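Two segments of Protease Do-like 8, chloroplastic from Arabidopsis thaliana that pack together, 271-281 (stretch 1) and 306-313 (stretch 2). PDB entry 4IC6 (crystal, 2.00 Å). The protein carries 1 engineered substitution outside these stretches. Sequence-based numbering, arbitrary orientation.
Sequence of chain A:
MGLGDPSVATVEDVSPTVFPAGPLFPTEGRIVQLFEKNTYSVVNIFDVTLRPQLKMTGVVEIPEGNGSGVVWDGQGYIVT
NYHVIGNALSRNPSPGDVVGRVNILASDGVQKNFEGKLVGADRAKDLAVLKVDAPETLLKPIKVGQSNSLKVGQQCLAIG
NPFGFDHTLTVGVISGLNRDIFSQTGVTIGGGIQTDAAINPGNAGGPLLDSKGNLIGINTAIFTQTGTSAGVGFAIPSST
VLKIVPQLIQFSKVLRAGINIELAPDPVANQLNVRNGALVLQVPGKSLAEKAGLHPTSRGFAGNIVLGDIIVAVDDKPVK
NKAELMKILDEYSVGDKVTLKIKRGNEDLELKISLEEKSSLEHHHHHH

Stretch 1, residues 271-281: QLNVRNGALVL
Stretch 2 306-313: VLGDIIVA

How do the two segments run past each other? They lie side by side as antiparallel strands, paired at A278-I311 and L279-I310, whose N-to-C directions differ by 150° and whose axes approach to 4.7 Å. A278 pairs with I311 as a hydrogen-bonded pair, CA to CA 5.0 Å, and L279 pairs with I310 as a non-hydrogen-bonded pair, CA to CA 4.4 Å. Phi/psi values are extended: -103/123 for A278, -88/124 for L279, -121/121 for I310 and -88/115 for I311. A278 N donates to I311 O at 3.0 Å, and I311 N returns a bond to A278 O at 2.8 Å. V280 N then donates to D309 O at 2.9 Å, carrying the ladder beyond the paired residues. All three are nearly straight, with angles at hydrogen of 164° to 168°.

Why do glycines sit at both ends of this ladder? At each, atoms of the other stretch occupy the room a side chain would need: at G277 a carbonyl oxygen and a methyl, at G308 a carbonyl oxygen. G277, at phi/psi 97/177, brings its CA to 3.3 Å from I311 O and 4.0 Å from I310 CG2; a CB would clash with both atoms, and the backbone angles themselves call for glycine. G308, at -51/166, sets its CA 3.5 Å from V280 O in a CA-H...O contact, and a CB there would run into that same oxygen. A similar contact joins I310 CA to A278 O at 3.4 Å, so this carbonyl also receives a CA-H beside its hydrogen bond from I311 N.

Which bumps fill which hollows on the face carrying L279 and I310? L279 (chi1 t, chi2 p) brings its end nearer to stretch 2, so that CD1 lies 3.9 Å from I310 CG1 and 3.4 Å from G308 O, over backbone that bears no side chain at G308. The loop before the strand supplies V274 (phi/psi -98/96, chi1 t): V274 CG2 meets L307 CD1 at 3.4 Å, while I310 CD1 lies close to both methyls, 3.8 Å from V274 CG1 and 3.9 Å from V274 CG2. L307 (m, t) thus fits among three apolar residues, its CD2 also lying 4.3 Å from L279 CD2 and 4.3 Å from L272 CB. I310 (m, t) places CD1 beside V274 while its CG2 rests 3.4 Å from N276 O. At the exposed margin, N276 (chi1 t, chi2 71°) starts sideways but brings ND2 within 4.0 Å of CG1 of V312 (chi1 m).

What packs on the face carrying A278 and I311? The fit here is looser. A278 CB and I311 CB face each other at 4.5 Å across the hydrogen-bonded pair, and the m, t side chain of I311 extends so that CD1 comes 4.3 Å from V280 CG2. V280 has chi1 t and CA-to-CB directed toward stretch 2; its CG2 is also 4.5 Å from D309 CB, the last side-chain atom modelled in that aspartate. Together the segments bury 525 Å², counting both sides.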

# COMPACT_ATOMS: atom_id res chain seq x y z
N GLN A 271 -16.05 -25.57 5.56
CA GLN A 271 -14.65 -25.94 5.48
C GLN A 271 -14.26 -26.99 6.52
O GLN A 271 -13.37 -27.81 6.28
CB GLN A 271 -13.77 -24.69 5.61
CG GLN A 271 -12.28 -24.95 5.45
CD GLN A 271 -11.53 -23.70 5.02
OE1 GLN A 271 -12.08 -22.60 5.03
NE2 GLN A 271 -10.27 -23.88 4.62
N LEU A 272 -14.95 -26.99 7.66
CA LEU A 272 -14.69 -27.98 8.72
C LEU A 272 -15.59 -29.20 8.59
O LEU A 272 -15.70 -30.01 9.51
CB LEU A 272 -14.89 -27.34 10.11
CG LEU A 272 -13.90 -26.23 10.46
CD1 LEU A 272 -14.29 -25.52 11.76
CD2 LEU A 272 -12.48 -26.80 10.55
N ASN A 273 -16.24 -29.31 7.44
CA ASN A 273 -17.14 -30.43 7.13
C ASN A 273 -18.38 -30.52 8.03
O ASN A 273 -18.92 -31.61 8.26
CB ASN A 273 -16.39 -31.77 7.09
CG ASN A 273 -17.07 -32.80 6.20
OD1 ASN A 273 -17.81 -32.46 5.26
ND2 ASN A 273 -16.83 -34.08 6.48
N VAL A 274 -18.83 -29.37 8.53
CA VAL A 274 -20.12 -29.28 9.21
C VAL A 274 -21.17 -28.77 8.23
O VAL A 274 -21.33 -27.56 8.05
CB VAL A 274 -20.05 -28.34 10.43
CG1 VAL A 274 -21.41 -28.27 11.12
CG2 VAL A 274 -18.97 -28.81 11.39
N ARG A 275 -21.90 -29.70 7.63
CA ARG A 275 -22.76 -29.36 6.50
C ARG A 275 -24.20 -29.10 6.92
O ARG A 275 -25.01 -28.60 6.14
CB ARG A 275 -22.68 -30.44 5.42
CG ARG A 275 -21.28 -30.56 4.81
CD ARG A 275 -21.08 -29.54 3.70
NE ARG A 275 -19.68 -29.13 3.51
CZ ARG A 275 -18.63 -29.95 3.50
NH1 ARG A 275 -17.41 -29.47 3.31
NH2 ARG A 275 -18.80 -31.26 3.67
N ASN A 276 -24.53 -29.45 8.16
CA ASN A 276 -25.83 -29.09 8.70
C ASN A 276 -25.71 -28.53 10.11
O ASN A 276 -24.93 -29.03 10.93
CB ASN A 276 -26.80 -30.28 8.64
CG ASN A 276 -28.20 -29.90 9.10
OD1 ASN A 276 -28.93 -29.18 8.42
ND2 ASN A 276 -28.58 -30.39 10.28
N GLY A 277 -26.46 -27.46 10.38
CA GLY A 277 -26.52 -26.90 11.72
C GLY A 277 -25.58 -25.73 11.90
O GLY A 277 -24.83 -25.36 10.99
N ALA A 278 -25.63 -25.13 13.10
CA ALA A 278 -24.77 -24.02 13.46
C ALA A 278 -23.67 -24.52 14.38
O ALA A 278 -23.95 -25.08 15.45
CB ALA A 278 -25.58 -22.93 14.18
N LEU A 279 -22.41 -24.31 13.99
CA LEU A 279 -21.28 -24.79 14.78
C LEU A 279 -20.86 -23.76 15.83
O LEU A 279 -20.56 -22.61 15.51
CB LEU A 279 -20.09 -25.12 13.87
CG LEU A 279 -18.71 -25.32 14.53
CD1 LEU A 279 -18.69 -26.52 15.46
CD2 LEU A 279 -17.61 -25.44 13.46
N VAL A 280 -20.83 -24.20 17.09
CA VAL A 280 -20.37 -23.35 18.18
C VAL A 280 -18.84 -23.26 18.17
O VAL A 280 -18.16 -24.25 18.39
CB VAL A 280 -20.80 -23.92 19.54
CG1 VAL A 280 -20.21 -23.09 20.70
CG2 VAL A 280 -22.33 -23.99 19.63
N LEU A 281 -18.31 -22.07 17.90
CA LEU A 281 -16.87 -21.86 17.98
C LEU A 281 -16.43 -21.53 19.41
O LEU A 281 -15.72 -22.32 20.04
CB LEU A 281 -16.42 -20.75 17.03
CG LEU A 281 -16.62 -21.03 15.54
CD1 LEU A 281 -15.98 -19.94 14.71
CD2 LEU A 281 -16.05 -22.41 15.17
N VAL A 306 -11.62 -31.43 17.99
CA VAL A 306 -12.92 -31.80 18.51
C VAL A 306 -13.83 -30.67 18.06
O VAL A 306 -13.50 -29.49 18.23
CB VAL A 306 -12.92 -31.91 20.04
CG1 VAL A 306 -12.42 -30.62 20.67
CG2 VAL A 306 -14.32 -32.28 20.55
N LEU A 307 -14.94 -31.01 17.43
CA LEU A 307 -15.81 -29.95 16.95
C LEU A 307 -16.64 -29.47 18.13
O LEU A 307 -17.18 -30.28 18.89
CB LEU A 307 -16.69 -30.43 15.80
CG LEU A 307 -16.04 -30.45 14.41
CD1 LEU A 307 -17.06 -30.87 13.37
CD2 LEU A 307 -15.44 -29.09 14.05
N GLY A 308 -16.70 -28.15 18.32
CA GLY A 308 -17.63 -27.60 19.29
C GLY A 308 -18.98 -28.20 18.98
O GLY A 308 -19.17 -28.78 17.90
N ASP A 309 -19.93 -28.07 19.90
CA ASP A 309 -21.27 -28.60 19.66
C ASP A 309 -21.85 -27.99 18.39
O ASP A 309 -21.51 -26.87 17.99
CB ASP A 309 -22.18 -28.32 20.86
N ILE A 310 -22.74 -28.74 17.75
CA ILE A 310 -23.39 -28.28 16.54
C ILE A 310 -24.89 -28.26 16.79
O ILE A 310 -25.48 -29.30 17.12
CB ILE A 310 -23.06 -29.18 15.32
CG1 ILE A 310 -21.55 -29.14 15.03
CG2 ILE A 310 -23.85 -28.74 14.11
CD1 ILE A 310 -21.01 -30.38 14.30
N ILE A 311 -25.49 -27.09 16.66
CA ILE A 311 -26.90 -26.92 16.97
C ILE A 311 -27.76 -27.23 15.74
O ILE A 311 -27.69 -26.51 14.73
CB ILE A 311 -27.20 -25.47 17.46
CG1 ILE A 311 -26.50 -25.21 18.79
CG2 ILE A 311 -28.70 -25.24 17.57
CD1 ILE A 311 -26.61 -23.75 19.25
N VAL A 312 -28.56 -28.29 15.83
CA VAL A 312 -29.31 -28.79 14.67
C VAL A 312 -30.80 -28.52 14.81
O VAL A 312 -31.54 -28.50 13.82
CB VAL A 312 -29.04 -30.30 14.41
CG1 VAL A 312 -27.56 -30.53 14.10
CG2 VAL A 312 -29.48 -31.14 15.60
N ALA A 313 -31.24 -28.26 16.04
CA ALA A 313 -32.65 -27.98 16.29
C ALA A 313 -32.84 -27.11 17.54
O ALA A 313 -32.19 -27.31 18.56
CB ALA A 313 -33.41 -29.30 16.45